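Long-range contacts in choline binding protein PCPA (Streptococcus pneumoniae, PDB 4CP6), which is a pneumococcal vaccine antigen of the choline-binding protein family that probably attaches to cell-wall choline and displays a leucine-rich-repeat region: residues A[56-61]-A[96-101]; A[120-125]-A[144-149]. One frame throughout, in Å; residues are numbered along the deposited sequence.

Interaction 1: A[56-61]-A[96-101]; sequences KPFTIP and SSITIP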
loop_
_atom_site.group_PDB
_atom_site.type_symbol
_atom_site.label_atom_id
_atom_site.label_comp_id
_atom_site.label_asym_id
_atom_site.label_seq_id
_atom_site.Cartn_x
_atom_site.Cartn_y
_atom_site.Cartn_z
ATOM N N LYS A 56 31.528 0.597 -5.649
ATOM C CA LYS A 56 31.938 1.123 -6.958
ATOM C C LYS A 56 30.890 0.725 -8.000
ATOM O O LYS A 56 30.145 -0.230 -7.771
ATOM C CB LYS A 56 33.324 0.571 -7.350
ATOM C CG LYS A 56 34.442 1.066 -6.436
ATOM C CD LYS A 56 35.825 0.824 -7.002
ATOM C CE LYS A 56 36.873 1.202 -5.976
ATOM N NZ LYS A 56 36.871 0.272 -4.808
ATOM N N PRO A 57 30.795 1.440 -9.142
ATOM C CA PRO A 57 29.793 1.080 -10.154
ATOM C C PRO A 57 30.046 -0.278 -10.788
ATOM O O PRO A 57 31.198 -0.707 -10.967
ATOM C CB PRO A 57 29.945 2.192 -11.203
ATOM C CG PRO A 57 30.564 3.325 -10.458
ATOM C CD PRO A 57 31.546 2.640 -9.559
ATOM N N PHE A 58 28.955 -0.977 -11.130
ATOM C CA PHE A 58 29.047 -2.274 -11.763
ATOM C C PHE A 58 28.087 -2.324 -12.947
ATOM O O PHE A 58 26.982 -1.755 -12.858
ATOM C CB PHE A 58 28.655 -3.367 -10.751
ATOM C CG PHE A 58 28.546 -4.761 -11.331
ATOM C CD1 PHE A 58 29.692 -5.503 -11.609
ATOM C CD2 PHE A 58 27.302 -5.349 -11.568
ATOM C CE1 PHE A 58 29.601 -6.793 -12.133
ATOM C CE2 PHE A 58 27.216 -6.640 -12.104
ATOM C CZ PHE A 58 28.362 -7.356 -12.363
ATOM N N THR A 59 28.472 -2.995 -14.028
ATOM C CA THR A 59 27.634 -3.190 -15.200
ATOM C C THR A 59 27.325 -4.669 -15.376
ATOM O O THR A 59 28.233 -5.505 -15.397
ATOM C CB THR A 59 28.290 -2.597 -16.464
ATOM O OG1 THR A 59 28.455 -1.201 -16.241
ATOM C CG2 THR A 59 27.430 -2.795 -17.732
ATOM N N ILE A 60 26.046 -5.008 -15.485
ATOM C CA ILE A 60 25.661 -6.390 -15.715
ATOM C C ILE A 60 26.111 -6.776 -17.114
ATOM O O ILE A 60 25.794 -6.070 -18.083
ATOM C CB ILE A 60 24.133 -6.582 -15.588
ATOM C CG1 ILE A 60 23.679 -6.274 -14.177
ATOM C CG2 ILE A 60 23.719 -8.016 -15.990
ATOM C CD1 ILE A 60 22.082 -6.214 -14.014
ATOM N N PRO A 61 26.827 -7.917 -17.257
ATOM C CA PRO A 61 27.209 -8.350 -18.605
ATOM C C PRO A 61 26.006 -8.591 -19.534
ATOM O O PRO A 61 24.902 -8.895 -19.061
ATOM C CB PRO A 61 28.042 -9.616 -18.340
ATOM C CG PRO A 61 28.550 -9.436 -16.931
ATOM C CD PRO A 61 27.365 -8.834 -16.227
ATOM N N SER A 96 28.024 0.327 -5.785
ATOM C CA SER A 96 27.314 1.565 -5.423
ATOM C C SER A 96 26.200 1.899 -6.434
ATOM O O SER A 96 25.290 2.679 -6.128
ATOM C CB SER A 96 28.313 2.706 -5.405
ATOM O OG SER A 96 28.996 2.751 -6.646
ATOM N N SER A 97 26.311 1.372 -7.645
ATOM C CA SER A 97 25.329 1.578 -8.714
ATOM C C SER A 97 25.417 0.397 -9.643
ATOM O O SER A 97 26.469 -0.259 -9.701
ATOM C CB SER A 97 25.598 2.874 -9.482
ATOM O OG SER A 97 26.757 2.755 -10.295
ATOM N N ILE A 98 24.332 0.086 -10.352
ATOM C CA ILE A 98 24.321 -1.017 -11.285
ATOM C C ILE A 98 23.749 -0.510 -12.581
ATOM O O ILE A 98 22.692 0.153 -12.561
ATOM C CB ILE A 98 23.563 -2.276 -10.769
ATOM C CG1 ILE A 98 24.263 -2.864 -9.500
ATOM C CG2 ILE A 98 23.445 -3.328 -11.895
ATOM C CD1 ILE A 98 23.489 -3.975 -8.784
ATOM N N THR A 99 24.437 -0.794 -13.695
ATOM C CA THR A 99 23.990 -0.445 -15.036
ATOM C C THR A 99 23.412 -1.687 -15.689
ATOM O O THR A 99 24.035 -2.764 -15.660
ATOM C CB THR A 99 25.134 0.176 -15.837
ATOM O OG1 THR A 99 25.465 1.426 -15.241
ATOM C CG2 THR A 99 24.781 0.386 -17.310
ATOM N N ILE A 100 22.187 -1.549 -16.249
ATOM C CA ILE A 100 21.475 -2.641 -16.876
ATOM C C ILE A 100 21.577 -2.490 -18.383
ATOM O O ILE A 100 21.142 -1.466 -18.914
ATOM C CB ILE A 100 20.005 -2.622 -16.401
ATOM C CG1 ILE A 100 19.958 -2.760 -14.851
ATOM C CG2 ILE A 100 19.180 -3.690 -17.117
ATOM C CD1 ILE A 100 18.542 -2.924 -14.213
ATOM N N PRO A 101 22.119 -3.506 -19.083
ATOM C CA PRO A 101 22.265 -3.395 -20.541
ATOM C C PRO A 101 20.918 -3.500 -21.231
ATOM O O PRO A 101 19.972 -4.024 -20.631
ATOM C CB PRO A 101 23.191 -4.569 -20.896
ATOM C CG PRO A 101 22.896 -5.602 -19.821
ATOM C CD PRO A 101 22.677 -4.779 -18.575
HETATM O O HOH W 1 26.897 1.337 -12.897
#

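Interaction 2: A[120-125]-A[144-149]; sequences IIFDKG and IELPAS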
loop_
_atom_site.group_PDB
_atom_site.type_symbol
_atom_site.label_atom_id
_atom_site.label_comp_id
_atom_site.label_asym_id
_atom_site.label_seq_id
_atom_site.Cartn_x
_atom_site.Cartn_y
_atom_site.Cartn_z
ATOM N N ILE A 120 20.164 2.742 -10.248
ATOM C CA ILE A 120 20.089 1.735 -11.282
ATOM C C ILE A 120 20.004 2.534 -12.542
ATOM O O ILE A 120 19.093 3.381 -12.674
ATOM C CB ILE A 120 18.839 0.834 -11.126
ATOM C CG1 ILE A 120 18.850 0.059 -9.808
ATOM C CG2 ILE A 120 18.649 -0.088 -12.332
ATOM C CD1 ILE A 120 19.900 -1.022 -9.696
ATOM N N ILE A 121 20.974 2.335 -13.438
ATOM C CA ILE A 121 21.054 3.083 -14.677
ATOM C C ILE A 121 20.721 2.174 -15.833
ATOM O O ILE A 121 21.251 1.058 -15.924
ATOM C CB ILE A 121 22.489 3.660 -14.830
ATOM C CG1 ILE A 121 22.875 4.546 -13.620
ATOM C CG2 ILE A 121 22.668 4.401 -16.184
ATOM C CD1 ILE A 121 24.338 4.537 -13.308
ATOM N N PHE A 122 19.884 2.646 -16.752
ATOM C CA PHE A 122 19.582 1.862 -17.938
ATOM C C PHE A 122 20.385 2.369 -19.113
ATOM O O PHE A 122 20.404 3.577 -19.386
ATOM C CB PHE A 122 18.080 1.923 -18.289
ATOM C CG PHE A 122 17.263 1.208 -17.252
ATOM C CD1 PHE A 122 16.796 1.882 -16.128
ATOM C CD2 PHE A 122 16.977 -0.147 -17.379
ATOM C CE1 PHE A 122 16.127 1.198 -15.113
ATOM C CE2 PHE A 122 16.255 -0.816 -16.394
ATOM C CZ PHE A 122 15.836 -0.139 -15.258
ATOM N N ASP A 123 21.017 1.442 -19.847
ATOM C CA ASP A 123 21.700 1.818 -21.081
ATOM C C ASP A 123 20.610 2.229 -22.053
ATOM O O ASP A 123 19.467 1.764 -21.946
ATOM C CB ASP A 123 22.453 0.621 -21.693
ATOM C CG ASP A 123 23.806 0.307 -21.094
ATOM O OD1 ASP A 123 24.387 1.188 -20.434
ATOM O OD2 ASP A 123 24.326 -0.797 -21.359
ATOM N N LYS A 124 20.965 3.060 -23.041
ATOM C CA LYS A 124 20.024 3.495 -24.059
ATOM C C LYS A 124 19.378 2.278 -24.777
ATOM O O LYS A 124 20.022 1.238 -24.922
ATOM C CB LYS A 124 20.755 4.396 -25.076
ATOM C CG LYS A 124 19.852 5.349 -25.849
ATOM C CD LYS A 124 20.661 6.235 -26.801
ATOM C CE LYS A 124 19.801 7.177 -27.613
ATOM N NZ LYS A 124 19.075 6.473 -28.706
ATOM N N GLY A 125 18.109 2.408 -25.162
ATOM C CA GLY A 125 17.384 1.369 -25.876
ATOM C C GLY A 125 17.015 0.163 -25.034
ATOM O O GLY A 125 16.927 -0.951 -25.560
ATOM N N ILE A 144 15.702 6.342 -9.688
ATOM C CA ILE A 144 15.598 5.447 -10.830
ATOM C C ILE A 144 14.657 6.056 -11.848
ATOM O O ILE A 144 13.609 6.613 -11.482
ATOM C CB ILE A 144 15.150 3.994 -10.423
ATOM C CG1 ILE A 144 15.356 2.965 -11.573
ATOM C CG2 ILE A 144 13.673 3.976 -9.917
ATOM C CD1 ILE A 144 15.121 1.484 -11.176
ATOM N N GLU A 145 15.032 5.961 -13.120
ATOM C CA GLU A 145 14.196 6.389 -14.228
ATOM C C GLU A 145 13.891 5.124 -15.016
ATOM O O GLU A 145 14.808 4.515 -15.600
ATOM C CB GLU A 145 14.922 7.397 -15.117
ATOM C CG GLU A 145 14.052 7.859 -16.275
ATOM C CD GLU A 145 14.590 9.001 -17.123
ATOM O OE1 GLU A 145 15.470 9.757 -16.648
ATOM O OE2 GLU A 145 14.062 9.189 -18.240
ATOM N N LEU A 146 12.611 4.673 -14.990
ATOM C CA LEU A 146 12.223 3.426 -15.633
ATOM C C LEU A 146 12.061 3.607 -17.115
ATOM O O LEU A 146 11.525 4.643 -17.541
ATOM C CB LEU A 146 10.989 2.822 -14.950
ATOM C CG LEU A 146 11.273 2.421 -13.493
ATOM C CD1 LEU A 146 10.001 2.086 -12.743
ATOM C CD2 LEU A 146 12.234 1.230 -13.415
ATOM N N PRO A 147 12.542 2.664 -17.934
ATOM C CA PRO A 147 12.553 2.886 -19.392
ATOM C C PRO A 147 11.177 2.797 -20.006
ATOM O O PRO A 147 10.272 2.195 -19.426
ATOM C CB PRO A 147 13.456 1.766 -19.909
ATOM C CG PRO A 147 13.296 0.655 -18.890
ATOM C CD PRO A 147 13.217 1.402 -17.569
ATOM N N ALA A 148 11.044 3.344 -21.215
ATOM C CA ALA A 148 9.784 3.361 -21.936
ATOM C C ALA A 148 9.222 1.980 -22.247
ATOM O O ALA A 148 8.010 1.792 -22.318
ATOM C CB ALA A 148 9.963 4.142 -23.238
ATOM N N SER A 149 10.109 0.974 -22.428
ATOM C CA SER A 149 9.697 -0.377 -22.743
ATOM C C SER A 149 8.943 -1.046 -21.588
ATOM O O SER A 149 8.269 -2.026 -21.830
ATOM C CB SER A 149 10.943 -1.210 -23.035
ATOM O OG SER A 149 11.909 -1.067 -22.011
HETATM O O HOH W 2 17.809 5.411 -13.797
#

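Interaction 1: A[56-61]-A[96-101]
Ile60 packs against Ile98 and Pro101 on the inward side of two parallel neighbours, strands 57-59 and 97-100, whose axes come within 4.6 Å and diverge by 22°. With CG1 anti to its carbonyl carbon (chi1 -64°), Ile60 brings CG1 to 3.7 Å from Ile98 CG2, the two side chains crossing obliquely. Its CD1 also lies beside Ile100 CG1, the two side chains pointing the same way, and its CB meets Pro101 CD at 3.8 Å. On this same face the Phe58 ring receives Ile98 CG2 at its edge, near the ring plane, and packs edge-to-face with Phe49 beyond the two segments.

The backbone bonds follow parallel pairing: Phe58 bonds to both neighbours of Ile98, its N donating to Ser97 O and its O accepting from Thr99 N at 2.8 Å. Ile60 N then bonds Thr99 O at 168°, almost straight. Strand 57-59 is one of the two outermost strands of a parallel sheet within this chain, and 97-100 passes the pairing on to 119-122 in the leucine-rich-repeat solenoid, where successive coils stack their strands into one sheet.

The opposite face, carrying Pro57, Thr59, Ser97 and Thr99, is looser and more polar. Thr59 and Thr99 lie side by side, with Thr59 OG1 3.6 Å from Thr99 CB and no hydrogen bond between their hydroxyls. A water instead binds Thr99 OG1 and Ser97 OG and donates to Phe58 O, so that this carbonyl serves both a backbone N-H and a water. Towards the exposed start, Ser96 N reaches Lys56 O from well above the carbonyl plane, and Lys56 turns its amine to Gly52 O; Pro57 CB rests 3.4 Å from Ser97 OG.

Interaction 2: A[120-125]-A[144-149]
Phe122 lays its ring against Pro147 where two adjacent coils of the leucine-rich-repeat solenoid meet, and it loses more surface here than any other residue of the pair of segments. Pro147 CD sits over the ring, 3.7 Å from its centroid and 6° off the normal, a CH-pi contact centred on the face; the two side chains cross at about a right angle. Ile144 comes to the same ring differently, with CG1 at the edge, near the ring plane, 4.0 Å from Phe122 CE1.

Ile144, the residue with the next largest buried area, has CG1 anti to its backbone N (chi1 -167°) and ends with CD1 3.8 Å from Ile120 CB, the two isoleucines side by side and pointing the same way. Both are buried, and Ile120 also touches Phe136 and Leu141 in loops of the repeat region.

The backbones, by contrast, stand apart: the strand axes approach only to 6.7 Å and splay by 36°. Between these two segments the backbones are joined through a water, which donates to Ile120 O at 2.7 Å and accepts from Glu145 N at 2.9 Å.

Overall arrangement
Both contacts belong to one parallel sheet and are consecutive along the chain, their centres 12 Å apart. Strands 97-100 and 119-122 are neighbours between them: Ile100 N and Ile121 O, 2.8 Å apart, probably form a hydrogen bond, and Ile100 CD1 packs on Ile120 CG2, which continues the apolar layer from one contact into the next. Each is partly buried: Ile60, Ile98 and Ile100 in the first and Ile120, Ile144 and Leu146 in the second are buried, while Pro57, Thr59 and Glu145 are exposed. Interaction 1, at the edge strand, is knit by direct backbone bonds and buries about 480 Å²; interaction 2 buries about 230 Å² and relies chiefly on aromatic and aliphatic side chains.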